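Side-chain contacts in pyruvate kinase 1 (Trypanosoma brucei brucei, PDB 4KCT), which catalyses the final step of glycolysis, transferring phosphate from phosphoenolpyruvate to ADP, and also has an intrinsic oxaloacetate decarboxylase activity: residues A[18-23]-A[353-358]; A[40-45]-A[77-82]; A[383-388]-A[491-496]; A[408-413]-A[417-422]; A[441-446]-A[458-463]. One frame throughout, in Å; residues are numbered along the deposited sequence.

Interaction 1. Residues A[18-23]-A[353-358]; sequences KHRANR and EAQSAT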
# COMPACT_ATOMS: atom_id res chain seq x y z
N LYS A 18 27.85 8.55 8.27
CA LYS A 18 29.28 8.49 8.59
C LYS A 18 29.98 7.34 7.87
O LYS A 18 31.17 7.39 7.65
CB LYS A 18 29.48 8.34 10.10
CG LYS A 18 29.08 9.57 10.90
CD LYS A 18 29.30 9.35 12.39
CE LYS A 18 28.25 8.44 12.98
NZ LYS A 18 28.36 8.37 14.46
N HIS A 19 29.25 6.27 7.56
CA HIS A 19 29.89 5.07 7.01
C HIS A 19 29.35 4.75 5.64
O HIS A 19 28.18 4.43 5.48
CB HIS A 19 29.70 3.88 7.95
CG HIS A 19 30.05 4.20 9.38
ND1 HIS A 19 31.29 4.62 9.76
CD2 HIS A 19 29.24 4.28 10.53
CE1 HIS A 19 31.28 4.94 11.08
NE2 HIS A 19 30.02 4.75 11.54
N ARG A 20 30.21 4.88 4.64
CA ARG A 20 29.76 4.75 3.25
C ARG A 20 29.43 3.28 3.01
O ARG A 20 30.25 2.40 3.26
CB ARG A 20 30.91 5.18 2.31
CG ARG A 20 30.67 4.86 0.84
CD ARG A 20 31.62 5.68 -0.05
NE ARG A 20 33.02 5.54 0.37
CZ ARG A 20 33.77 4.47 0.08
NH1 ARG A 20 33.26 3.49 -0.68
NH2 ARG A 20 35.06 4.46 0.37
N ALA A 21 28.25 3.02 2.45
CA ALA A 21 27.81 1.65 2.19
C ALA A 21 28.26 1.14 0.83
O ALA A 21 28.55 -0.05 0.67
CB ALA A 21 26.29 1.57 2.30
N ASN A 22 28.22 2.01 -0.19
CA ASN A 22 28.55 1.55 -1.55
C ASN A 22 30.05 1.43 -1.78
O ASN A 22 30.87 1.97 -1.02
CB ASN A 22 27.91 2.48 -2.62
CG ASN A 22 26.42 2.51 -2.53
OD1 ASN A 22 25.84 3.37 -1.83
ND2 ASN A 22 25.77 1.48 -3.09
N ARG A 23 30.42 0.68 -2.82
CA ARG A 23 31.82 0.28 -3.01
C ARG A 23 32.32 0.77 -4.37
O ARG A 23 31.55 0.85 -5.32
CB ARG A 23 31.97 -1.25 -2.90
CG ARG A 23 31.58 -1.79 -1.51
CD ARG A 23 32.57 -1.32 -0.45
NE ARG A 23 32.15 -1.69 0.91
CZ ARG A 23 31.73 -0.83 1.84
NH1 ARG A 23 31.55 0.46 1.53
NH2 ARG A 23 31.38 -1.27 3.04
N GLU A 353 26.16 10.91 -0.15
CA GLU A 353 24.98 11.76 -0.25
C GLU A 353 23.76 10.94 -0.72
O GLU A 353 22.67 11.08 -0.19
CB GLU A 353 25.19 12.94 -1.21
CG GLU A 353 26.11 14.01 -0.69
CD GLU A 353 25.48 14.85 0.41
OE1 GLU A 353 26.24 15.57 1.09
OE2 GLU A 353 24.24 14.88 0.52
N ALA A 354 23.95 10.15 -1.78
CA ALA A 354 22.86 9.31 -2.32
C ALA A 354 22.34 8.31 -1.28
O ALA A 354 21.16 8.21 -1.05
CB ALA A 354 23.35 8.55 -3.56
N GLN A 355 23.26 7.62 -0.62
CA GLN A 355 22.95 6.75 0.54
C GLN A 355 22.13 7.48 1.61
O GLN A 355 21.07 6.99 2.03
CB GLN A 355 24.27 6.23 1.13
CG GLN A 355 24.14 5.49 2.47
CD GLN A 355 25.50 5.13 3.03
OE1 GLN A 355 26.50 5.12 2.30
NE2 GLN A 355 25.55 4.81 4.32
N SER A 356 22.53 8.71 1.96
CA SER A 356 21.85 9.46 3.02
C SER A 356 20.45 9.92 2.58
O SER A 356 19.61 10.22 3.40
CB SER A 356 22.69 10.70 3.43
OG SER A 356 24.00 10.32 3.84
N ALA A 357 20.27 10.06 1.28
CA ALA A 357 18.97 10.43 0.71
C ALA A 357 18.02 9.24 0.46
O ALA A 357 16.89 9.43 0.03
CB ALA A 357 19.17 11.22 -0.58
N THR A 358 18.50 8.03 0.72
CA THR A 358 17.73 6.82 0.43
C THR A 358 16.72 6.58 1.56
O THR A 358 17.04 6.72 2.73
CB THR A 358 18.67 5.61 0.30
OG1 THR A 358 19.59 5.86 -0.78
CG2 THR A 358 17.86 4.32 0.02
O HOH W 1 27.39 4.80 -0.12
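Gln355 meets the backbone of His19 to Ala21 with both ends of its side-chain amide. Two direct hydrogen bonds hold the amide. Gln355 NE2 donates to His19 O at 2.9 Å and nearly straight (168°), with the oxygen close to the amide plane. Ala21 N donates to Gln355 OE1 at 2.7 Å. This donor stands above the carbonyl plane of the amide, 38° out of it. The side chain reaches across because CG lies anti to the backbone N (chi1 171°) and the chain beyond it is extended.

A water supplies the second kind of link. It donates to Gln355 OE1 at 2.6 Å and to Asn22 OD1 at 2.7 Å, and it accepts from Asn22 N. OE1 is thus gripped by two donors.

Beyond these bonds there is van der Waals contact: Ala21 CB lies 3.6 Å from Gln355 OE1. Around the contact, the ring of His19 meets Tyr470 edge-to-face, and Ala21 bonds through its backbone to Ser437.

The chemistry implies a fixed amide. One end gives and the other accepts, much as a neighbouring strand would. This ties helix 340-356 to the loop leading into the first barrel strand, 23-27.

Interaction 2. Residues A[40-45]-A[77-82]; sequences NLMKSG and LHIGIA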
# COMPACT_ATOMS: atom_id res chain seq x y z
N ASN A 40 47.38 5.78 -2.01
CA ASN A 40 46.51 6.92 -2.06
C ASN A 40 45.11 6.58 -2.59
O ASN A 40 44.11 7.14 -2.13
CB ASN A 40 47.13 8.04 -2.88
CG ASN A 40 48.28 8.71 -2.14
OD1 ASN A 40 48.33 8.70 -0.93
ND2 ASN A 40 49.21 9.28 -2.89
N LEU A 41 45.05 5.75 -3.62
CA LEU A 41 43.76 5.30 -4.14
C LEU A 41 42.96 4.59 -3.05
O LEU A 41 41.75 4.77 -2.94
CB LEU A 41 43.95 4.36 -5.31
CG LEU A 41 43.87 4.86 -6.75
CD1 LEU A 41 43.49 3.73 -7.71
CD2 LEU A 41 42.92 6.05 -6.92
N MET A 42 43.62 3.71 -2.31
CA MET A 42 42.97 2.98 -1.22
C MET A 42 42.48 3.94 -0.13
O MET A 42 41.33 3.86 0.31
CB MET A 42 43.93 1.95 -0.63
CG MET A 42 44.16 0.78 -1.57
SD MET A 42 45.57 -0.22 -1.08
CE MET A 42 45.70 -1.28 -2.54
N LYS A 43 43.33 4.87 0.26
CA LYS A 43 42.92 5.87 1.25
C LYS A 43 41.77 6.69 0.73
O LYS A 43 40.91 7.09 1.48
CB LYS A 43 44.07 6.79 1.62
CG LYS A 43 45.12 6.11 2.47
CD LYS A 43 46.40 6.94 2.48
CE LYS A 43 47.32 6.53 3.59
NZ LYS A 43 48.44 7.51 3.67
N SER A 44 41.73 6.90 -0.57
CA SER A 44 40.67 7.72 -1.16
C SER A 44 39.33 6.98 -1.24
O SER A 44 38.26 7.61 -1.35
CB SER A 44 41.07 8.21 -2.56
OG SER A 44 42.19 9.08 -2.49
N GLY A 45 39.38 5.64 -1.25
CA GLY A 45 38.16 4.82 -1.22
C GLY A 45 38.05 3.67 -2.21
O GLY A 45 37.00 3.02 -2.32
N LEU A 77 44.80 -3.38 4.75
CA LEU A 77 43.50 -3.49 4.08
C LEU A 77 43.37 -4.79 3.30
O LEU A 77 44.35 -5.32 2.81
CB LEU A 77 43.29 -2.31 3.14
CG LEU A 77 43.35 -0.94 3.80
CD1 LEU A 77 43.20 0.16 2.75
CD2 LEU A 77 42.26 -0.82 4.86
N HIS A 78 42.13 -5.20 3.06
CA HIS A 78 41.83 -6.31 2.17
C HIS A 78 41.25 -5.72 0.92
O HIS A 78 40.18 -5.11 0.97
CB HIS A 78 40.77 -7.19 2.82
CG HIS A 78 41.22 -7.81 4.11
ND1 HIS A 78 42.22 -8.71 4.17
CD2 HIS A 78 40.77 -7.62 5.42
CE1 HIS A 78 42.43 -9.06 5.46
NE2 HIS A 78 41.51 -8.43 6.21
N ILE A 79 42.00 -5.79 -0.18
CA ILE A 79 41.55 -5.17 -1.44
C ILE A 79 41.33 -6.26 -2.50
O ILE A 79 42.19 -7.10 -2.70
CB ILE A 79 42.59 -4.15 -1.94
CG1 ILE A 79 42.78 -3.04 -0.89
CG2 ILE A 79 42.24 -3.63 -3.34
CD1 ILE A 79 41.55 -2.19 -0.62
N GLY A 80 40.14 -6.27 -3.12
CA GLY A 80 39.83 -7.24 -4.16
C GLY A 80 40.67 -6.95 -5.40
O GLY A 80 40.91 -5.79 -5.74
N ILE A 81 41.04 -8.00 -6.12
CA ILE A 81 41.69 -7.84 -7.41
C ILE A 81 40.85 -8.52 -8.51
O ILE A 81 40.48 -9.70 -8.39
CB ILE A 81 43.13 -8.42 -7.41
CG1 ILE A 81 44.03 -7.61 -6.47
CG2 ILE A 81 43.71 -8.41 -8.82
CD1 ILE A 81 45.42 -8.24 -6.23
N ALA A 82 40.43 -7.73 -9.50
CA ALA A 82 39.56 -8.22 -10.57
C ALA A 82 40.31 -8.28 -11.88
O ALA A 82 40.98 -7.33 -12.26
CB ALA A 82 38.30 -7.33 -10.71
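Met42 carries this contact, lying against Leu77 and Ile79 of segment 77-82. Along segment 40-45, Asn40 comes first and serves the helix itself. Its carbonyl O accepts from Ser44 OG at 2.8 Å and also from Ser44 N; the two arrive from opposite faces of its plane. Leu41 turns to another side, where it packs on Met46 and Val344.

Met42 follows. Its CG lies anti to the carbonyl carbon (chi1 -72°), and the rest of the chain is extended toward segment 77-82. Near the backbone, Met42 CB touches Leu77 CD1 at 3.9 Å. Farther out, the thioether runs at a slant over Ile79. Met42 SD is 4.0 Å from Ile79 CG1, and Met42 CE is 3.8 Å from the same carbon. The whole meeting is apolar.

Lys43 points away from this surface. Ser44 OG has a second partner in Gln345 NE2. Gly45 ends the helix in a Schellman motif, and its positive phi (133°) suits a glycine.

The contact lies between an outer helix of the barrel and the approach to strand 80-84; Met42 and Ile79 are buried and Leu77 is at the surface. Helix 35-44 lies between helix 340-356, which meets Leu41 and Ser44, and helix 58-75, whose Ala71 and Leu75 also touch Met42. Strand 80-84 pairs with strand 46-52 through Gly80 and Ala82.

Interaction 3. Residues A[383-388]-A[491-496]; sequences SSAVAS and NQTRLI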
# COMPACT_ATOMS: atom_id res chain seq x y z
N SER A 383 16.93 -11.98 6.79
CA SER A 383 15.96 -10.92 6.55
C SER A 383 15.31 -10.41 7.84
O SER A 383 15.17 -9.19 8.03
CB SER A 383 14.89 -11.36 5.54
OG SER A 383 14.01 -12.29 6.10
N SER A 384 15.06 -11.29 8.81
CA SER A 384 14.50 -10.85 10.07
C SER A 384 15.55 -10.16 10.95
O SER A 384 15.22 -9.29 11.75
CB SER A 384 13.83 -12.01 10.81
OG SER A 384 12.61 -12.37 10.18
N ALA A 385 16.83 -10.54 10.78
CA ALA A 385 17.93 -9.82 11.46
C ALA A 385 17.96 -8.36 11.00
O ALA A 385 18.09 -7.45 11.82
CB ALA A 385 19.27 -10.48 11.19
N VAL A 386 17.85 -8.14 9.69
CA VAL A 386 17.82 -6.76 9.17
C VAL A 386 16.59 -6.00 9.68
O VAL A 386 16.69 -4.84 10.08
CB VAL A 386 17.88 -6.72 7.61
CG1 VAL A 386 17.63 -5.28 7.10
CG2 VAL A 386 19.24 -7.20 7.12
N ALA A 387 15.44 -6.66 9.68
CA ALA A 387 14.25 -6.05 10.26
C ALA A 387 14.49 -5.60 11.71
O ALA A 387 14.10 -4.48 12.09
CB ALA A 387 13.04 -6.99 10.16
N SER A 388 15.08 -6.48 12.52
CA SER A 388 15.33 -6.14 13.92
C SER A 388 16.30 -4.97 14.06
O SER A 388 16.13 -4.13 14.94
CB SER A 388 15.78 -7.37 14.74
OG SER A 388 17.05 -7.86 14.33
N ASN A 491 21.55 -20.04 11.73
CA ASN A 491 20.14 -20.24 12.09
C ASN A 491 19.70 -19.37 13.26
O ASN A 491 18.64 -19.59 13.83
CB ASN A 491 19.85 -21.72 12.41
CG ASN A 491 20.43 -22.15 13.76
OD1 ASN A 491 21.56 -21.79 14.11
ND2 ASN A 491 19.60 -22.85 14.57
N GLN A 492 20.54 -18.40 13.64
CA GLN A 492 20.35 -17.70 14.91
C GLN A 492 20.63 -16.19 14.69
O GLN A 492 21.60 -15.84 14.03
CB GLN A 492 21.33 -18.26 15.96
CG GLN A 492 21.28 -17.52 17.29
CD GLN A 492 22.25 -18.10 18.30
OE1 GLN A 492 23.31 -17.51 18.60
NE2 GLN A 492 21.91 -19.25 18.83
N THR A 493 19.81 -15.32 15.30
CA THR A 493 20.12 -13.88 15.41
C THR A 493 19.97 -13.49 16.86
O THR A 493 19.00 -13.93 17.52
CB THR A 493 19.05 -13.03 14.68
OG1 THR A 493 18.68 -13.64 13.44
CG2 THR A 493 19.57 -11.60 14.42
N ARG A 494 20.82 -12.58 17.32
CA ARG A 494 20.80 -12.10 18.73
C ARG A 494 20.94 -10.58 18.68
O ARG A 494 21.72 -10.07 17.87
CB ARG A 494 22.02 -12.61 19.50
CG ARG A 494 22.07 -14.10 19.73
CD ARG A 494 23.21 -14.42 20.65
NE ARG A 494 24.51 -14.44 19.98
CZ ARG A 494 25.66 -14.31 20.64
NH1 ARG A 494 25.64 -14.13 21.96
NH2 ARG A 494 26.81 -14.47 20.02
N LEU A 495 20.31 -9.88 19.61
CA LEU A 495 20.62 -8.47 19.84
C LEU A 495 21.52 -8.40 21.05
O LEU A 495 21.15 -8.85 22.11
CB LEU A 495 19.36 -7.66 20.12
CG LEU A 495 18.23 -7.68 19.09
CD1 LEU A 495 17.45 -6.37 19.06
CD2 LEU A 495 18.74 -8.04 17.72
N ILE A 496 22.70 -7.81 20.88
CA ILE A 496 23.69 -7.73 21.95
C ILE A 496 24.04 -6.26 22.18
O ILE A 496 24.20 -5.51 21.23
CB ILE A 496 24.95 -8.51 21.55
CG1 ILE A 496 24.62 -10.00 21.50
CG2 ILE A 496 26.09 -8.26 22.54
CD1 ILE A 496 25.72 -10.83 20.88
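Thr493 and Leu495 face Ala385 and Ser388 of the helix, while Arg494 leaves the strand on the side away from the helix and carries a flat guanidinium. One face of that guanidinium carries Ile496 CD1, 3.4 Å above its centre. Arg494 NH2 is bonded to His481 NE2, and Arg494 NH1 forms a salt bridge with Asp483 of the third subunit.

On the helix side the packing is close. Ala385 CB meets Thr493 CG2 at 3.4 Å, tighter than usual for two carbons. Thr493 OG1 lies 3.9 Å from Ala385 CB. With CG2 set anti to the backbone N of Thr493, it is this methyl that presses on the helix. The OG1 torsion, chi1 -41°, is some way from the staggered value.

Two residues along the strand, Leu495 meets Ser388, which is one helical turn on from Ala385. Two conformers of Ser388 are deposited. In the one described, Leu495 CD2 lies 3.8 Å from Ser388 OG, and that hydroxyl bends back to donate to Ala385 O at 2.7 Å.

Helix 377-392 packs here on one face of the C-terminal sheet. Ala385 also touches Val480, and Thr493 also touches Val478, both of the adjoining strand 476-481. Strand 492-497 is the sheet's outermost strand within the chain. It pairs antiparallel with a strand of the third subunit, so the sheet runs on across the interface, where Ser384 and Ser388 also pack against that subunit.

Interaction 4. Residues A[408-413]-A[417-422]; sequences RLISKY and CPIICV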
# COMPACT_ATOMS: atom_id res chain seq x y z
N ARG A 408 26.53 -11.70 2.11
CA ARG A 408 25.74 -11.26 0.96
C ARG A 408 24.23 -11.35 1.19
O ARG A 408 23.46 -10.56 0.67
CB ARG A 408 26.15 -12.05 -0.31
CG ARG A 408 27.54 -11.66 -0.83
CD ARG A 408 27.83 -12.31 -2.20
NE ARG A 408 28.21 -13.71 -2.04
CZ ARG A 408 29.44 -14.13 -1.77
NH1 ARG A 408 30.47 -13.26 -1.66
NH2 ARG A 408 29.64 -15.41 -1.56
N LEU A 409 23.81 -12.37 1.94
CA LEU A 409 22.40 -12.56 2.25
C LEU A 409 21.84 -11.45 3.15
O LEU A 409 20.70 -11.02 2.99
CB LEU A 409 22.18 -13.94 2.90
CG LEU A 409 20.79 -14.57 2.84
CD1 LEU A 409 20.18 -14.49 1.42
CD2 LEU A 409 20.89 -16.03 3.32
N ILE A 410 22.62 -11.01 4.11
CA ILE A 410 22.26 -9.83 4.91
C ILE A 410 22.27 -8.54 4.10
O ILE A 410 21.32 -7.76 4.14
CB ILE A 410 23.17 -9.67 6.11
CG1 ILE A 410 22.97 -10.86 7.08
CG2 ILE A 410 22.90 -8.33 6.83
CD1 ILE A 410 23.94 -10.83 8.26
N SER A 411 23.32 -8.35 3.30
CA SER A 411 23.39 -7.17 2.42
C SER A 411 22.22 -7.12 1.42
O SER A 411 21.75 -6.04 1.05
CB SER A 411 24.74 -7.13 1.66
OG SER A 411 24.83 -5.94 0.87
N LYS A 412 21.73 -8.29 1.02
CA LYS A 412 20.62 -8.35 0.08
C LYS A 412 19.42 -7.52 0.63
O LYS A 412 18.67 -6.91 -0.14
CB LYS A 412 20.19 -9.81 -0.11
CG LYS A 412 18.84 -9.99 -0.77
CD LYS A 412 18.55 -11.49 -0.99
CE LYS A 412 17.25 -11.66 -1.77
NZ LYS A 412 16.97 -13.10 -2.05
N TYR A 413 19.25 -7.51 1.95
CA TYR A 413 18.10 -6.83 2.57
C TYR A 413 18.38 -5.38 2.94
O TYR A 413 17.50 -4.67 3.43
CB TYR A 413 17.54 -7.63 3.76
CG TYR A 413 16.82 -8.87 3.28
CD1 TYR A 413 15.52 -8.77 2.73
CD2 TYR A 413 17.52 -10.05 3.06
CE1 TYR A 413 14.88 -9.89 2.18
CE2 TYR A 413 16.91 -11.15 2.44
CZ TYR A 413 15.60 -11.04 1.99
OH TYR A 413 15.01 -12.11 1.34
N CYS A 417 22.97 0.27 8.13
CA CYS A 417 24.19 0.34 8.98
C CYS A 417 25.26 -0.56 8.37
O CYS A 417 24.94 -1.38 7.54
CB CYS A 417 23.87 -0.14 10.41
SG CYS A 417 23.16 -1.81 10.48
N PRO A 418 26.50 -0.51 8.92
CA PRO A 418 27.55 -1.41 8.45
C PRO A 418 27.25 -2.88 8.78
O PRO A 418 26.59 -3.19 9.81
CB PRO A 418 28.79 -0.94 9.22
CG PRO A 418 28.50 0.49 9.56
CD PRO A 418 27.02 0.53 9.82
N ILE A 419 27.67 -3.77 7.91
CA ILE A 419 27.62 -5.20 8.19
C ILE A 419 29.06 -5.69 8.40
O ILE A 419 29.84 -5.82 7.45
CB ILE A 419 27.06 -5.97 7.00
CG1 ILE A 419 25.67 -5.45 6.62
CG2 ILE A 419 27.05 -7.49 7.28
CD1 ILE A 419 25.22 -6.00 5.27
N ILE A 420 29.43 -5.89 9.66
CA ILE A 420 30.73 -6.45 9.97
C ILE A 420 30.72 -7.95 9.75
O ILE A 420 29.90 -8.65 10.32
CB ILE A 420 31.10 -6.16 11.43
CG1 ILE A 420 31.13 -4.63 11.67
CG2 ILE A 420 32.45 -6.80 11.78
CD1 ILE A 420 31.19 -4.25 13.13
N CYS A 421 31.59 -8.44 8.87
CA CYS A 421 31.67 -9.85 8.62
C CYS A 421 33.00 -10.38 9.16
O CYS A 421 34.10 -9.96 8.70
CB CYS A 421 31.57 -10.13 7.12
SG CYS A 421 31.85 -11.89 6.72
N VAL A 422 32.93 -11.29 10.12
CA VAL A 422 34.11 -12.02 10.58
C VAL A 422 34.24 -13.31 9.79
O VAL A 422 33.31 -14.15 9.77
CB VAL A 422 34.07 -12.32 12.08
CG1 VAL A 422 35.35 -13.06 12.50
CG2 VAL A 422 33.96 -11.01 12.87
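Ile410 and Ile419 pass alongside each other, their side chains pointing in opposite directions. Ile410 reaches out from the helix and Ile419 from the strand, and their branches overlap rather than meet end on. The branch methyl of Ile410 does the touching. Ile410 CG2 lies 3.6 Å from Ile419 CD1 and 4.0 Å from Ile419 CG1.

Ile419 reaches farther than its partner. Its CG1 is anti to the carbonyl carbon, and chi2 of 168° extends the chain, which carries CD1 past Ile410 CG2 and up to the helix backbone. There Ile419 CD1 rests 3.6 Å from Ser411 CA and equally close to Ser411 N. Ser411 CB is slightly more distant from Ile419 CD1, at 3.8 Å. The methyl thus rests in the angle between the Ile410 branch and the backbone of Ser411.

The hydroxyl of Ser411 takes no part in this apolar packing. It stands anti to the backbone N (chi1 -176°) and is hydrogen-bonded to Arg436 O. On the far side of the helix, Lys412 forms a salt bridge with Glu379. Ile410 also packs on Val399 of strand 396-400 and on Cys382 of helix 377-392.

All three touching residues are buried. Strand 396-400, helix 405-412 and strand 419-423 form a beta-alpha-beta crossover, and this contact seats its helix on its second strand. The unit belongs to the C-terminal alpha/beta domain, which binds the effector fructose 2,6-bisphosphate. The side chain of Ile410 is about 8 Å from that ligand.

Interaction 5. Residues A[441-446]-A[458-463]; sequences VFYDAA and VKLGLD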
# COMPACT_ATOMS: atom_id res chain seq x y z
N VAL A 441 36.61 -8.60 8.67
CA VAL A 441 37.71 -8.80 9.60
C VAL A 441 38.12 -10.25 9.52
O VAL A 441 37.26 -11.14 9.56
CB VAL A 441 37.29 -8.51 11.06
CG1 VAL A 441 38.52 -8.42 11.95
CG2 VAL A 441 36.50 -7.24 11.14
N PHE A 442 39.41 -10.50 9.45
CA PHE A 442 39.90 -11.86 9.30
C PHE A 442 40.12 -12.52 10.67
O PHE A 442 40.82 -11.97 11.53
CB PHE A 442 41.20 -11.84 8.51
CG PHE A 442 41.84 -13.20 8.37
CD1 PHE A 442 41.16 -14.24 7.75
CD2 PHE A 442 43.14 -13.41 8.82
CE1 PHE A 442 41.78 -15.47 7.56
CE2 PHE A 442 43.77 -14.63 8.63
CZ PHE A 442 43.08 -15.67 8.02
N TYR A 443 39.55 -13.70 10.85
CA TYR A 443 39.85 -14.55 12.02
C TYR A 443 40.77 -15.67 11.59
O TYR A 443 40.40 -16.51 10.77
CB TYR A 443 38.57 -15.15 12.61
CG TYR A 443 38.83 -16.13 13.79
CD1 TYR A 443 39.14 -15.64 15.07
CD2 TYR A 443 38.76 -17.51 13.62
CE1 TYR A 443 39.42 -16.50 16.13
CE2 TYR A 443 39.03 -18.39 14.68
CZ TYR A 443 39.33 -17.86 15.95
OH TYR A 443 39.58 -18.69 17.02
N ASP A 444 41.97 -15.70 12.17
CA ASP A 444 42.96 -16.71 11.83
C ASP A 444 42.81 -17.99 12.67
O ASP A 444 43.35 -18.08 13.77
CB ASP A 444 44.36 -16.14 12.00
CG ASP A 444 45.44 -17.01 11.37
OD1 ASP A 444 45.22 -18.23 11.23
OD2 ASP A 444 46.48 -16.46 10.98
N ALA A 445 42.09 -18.97 12.15
CA ALA A 445 41.70 -20.13 12.95
C ALA A 445 42.90 -21.06 13.20
O ALA A 445 43.00 -21.67 14.27
CB ALA A 445 40.57 -20.90 12.28
N ALA A 446 43.85 -21.07 12.27
CA ALA A 446 45.11 -21.79 12.49
C ALA A 446 45.90 -21.21 13.66
O ALA A 446 46.51 -21.94 14.43
CB ALA A 446 45.95 -21.81 11.22
N VAL A 458 33.01 -13.69 17.59
CA VAL A 458 32.09 -12.62 17.96
C VAL A 458 32.82 -11.52 18.69
O VAL A 458 32.60 -10.34 18.43
CB VAL A 458 30.89 -13.13 18.78
CG1 VAL A 458 30.13 -11.96 19.40
CG2 VAL A 458 29.96 -13.96 17.89
N LYS A 459 33.68 -11.90 19.63
CA LYS A 459 34.53 -10.93 20.31
C LYS A 459 35.37 -10.10 19.34
O LYS A 459 35.44 -8.88 19.46
CB LYS A 459 35.42 -11.61 21.36
CG LYS A 459 36.35 -10.66 22.12
CD LYS A 459 36.94 -11.35 23.36
CE LYS A 459 38.20 -10.66 23.85
NZ LYS A 459 38.12 -9.17 23.73
N LEU A 460 36.00 -10.75 18.36
CA LEU A 460 36.82 -10.04 17.38
C LEU A 460 35.97 -9.00 16.65
O LEU A 460 36.36 -7.82 16.50
CB LEU A 460 37.41 -11.03 16.37
CG LEU A 460 38.42 -10.53 15.33
CD1 LEU A 460 39.70 -10.03 16.00
CD2 LEU A 460 38.75 -11.67 14.35
N GLY A 461 34.77 -9.43 16.22
CA GLY A 461 33.85 -8.56 15.51
C GLY A 461 33.37 -7.38 16.33
O GLY A 461 33.30 -6.25 15.83
N LEU A 462 33.03 -7.62 17.59
CA LEU A 462 32.56 -6.54 18.47
C LEU A 462 33.70 -5.57 18.85
O LEU A 462 33.50 -4.36 18.95
CB LEU A 462 31.91 -7.13 19.73
CG LEU A 462 30.58 -7.87 19.50
CD1 LEU A 462 30.01 -8.46 20.80
CD2 LEU A 462 29.55 -7.00 18.80
N ASP A 463 34.90 -6.11 19.02
CA ASP A 463 36.09 -5.26 19.27
C ASP A 463 36.38 -4.41 18.05
O ASP A 463 36.70 -3.22 18.17
CB ASP A 463 37.31 -6.12 19.58
CG ASP A 463 37.29 -6.66 21.01
OD1 ASP A 463 36.44 -6.22 21.82
OD2 ASP A 463 38.04 -7.61 21.28
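Leu460 faces Val441 and Tyr443 from a helix that carries an i to i+4 salt bridge on another side, in which Lys459 NZ donates to Asp463 OD2 at 2.9 Å. The lysine uses the syn lone pair of that oxygen. The two residues stand one turn apart, and the bridge lies away from strand 438-442.

The contact itself is apolar and centres on Leu460. Its CG is anti to the backbone N (chi1 -174°), which sends both methyls out from the helix. Leu460 CG lies 4.0 Å from Val441 CG1. Leu460 CD2 goes further in and touches three residues in a row. It is 3.5 Å from Phe442 O, 4.0 Å from Val441 CG1 and 3.9 Å from Tyr443 CB. The same methyl sits at the edge of the Tyr443 ring, near its plane, so the ring is met at its rim.

Tyr443 is buried, and its OH is hydrogen-bonded to Gly449 O. That bond anchors the hydroxyl end. Next in the chain, Asp444 takes the N-cap position of helix 445-448, with OD1 accepting from Lys447 N. The Tyr443 side chain is about 8 Å from the bound fructose 2,6-bisphosphate.

The side chain of Phe442 leaves on the other side and packs on Leu426 and Cys429 of helix 426-431. Helix 455-467 lies along the sheet here. Leu460 also touches Val422 of strand 419-423, and Val441 reaches Phe464 one turn further on. Strand 438-442 is the outermost strand of this sheet within the chain, and it pairs with strand 419-423.

Overall arrangement
Interactions 1 and 2 belong to the barrel, while interactions 3, 4 and 5 build the C-terminal alpha/beta domain. Along the chain, interaction 2 is nested inside interaction 1, and interactions 4 and 5 follow in series inside interaction 3. The last three share one five-stranded sheet. Interactions 4 and 5, with centres 16 Å apart, sit on its neighbouring strands 419-423 and 438-442, and interaction 3 holds its opposite edge. The two domains also touch among these contacts: His19 of interaction 1 packs on Pro418 of interaction 4, and His78 of interaction 2 on Phe442 of interaction 5. The contacts therefore link barrel, effector domain and subunit interface.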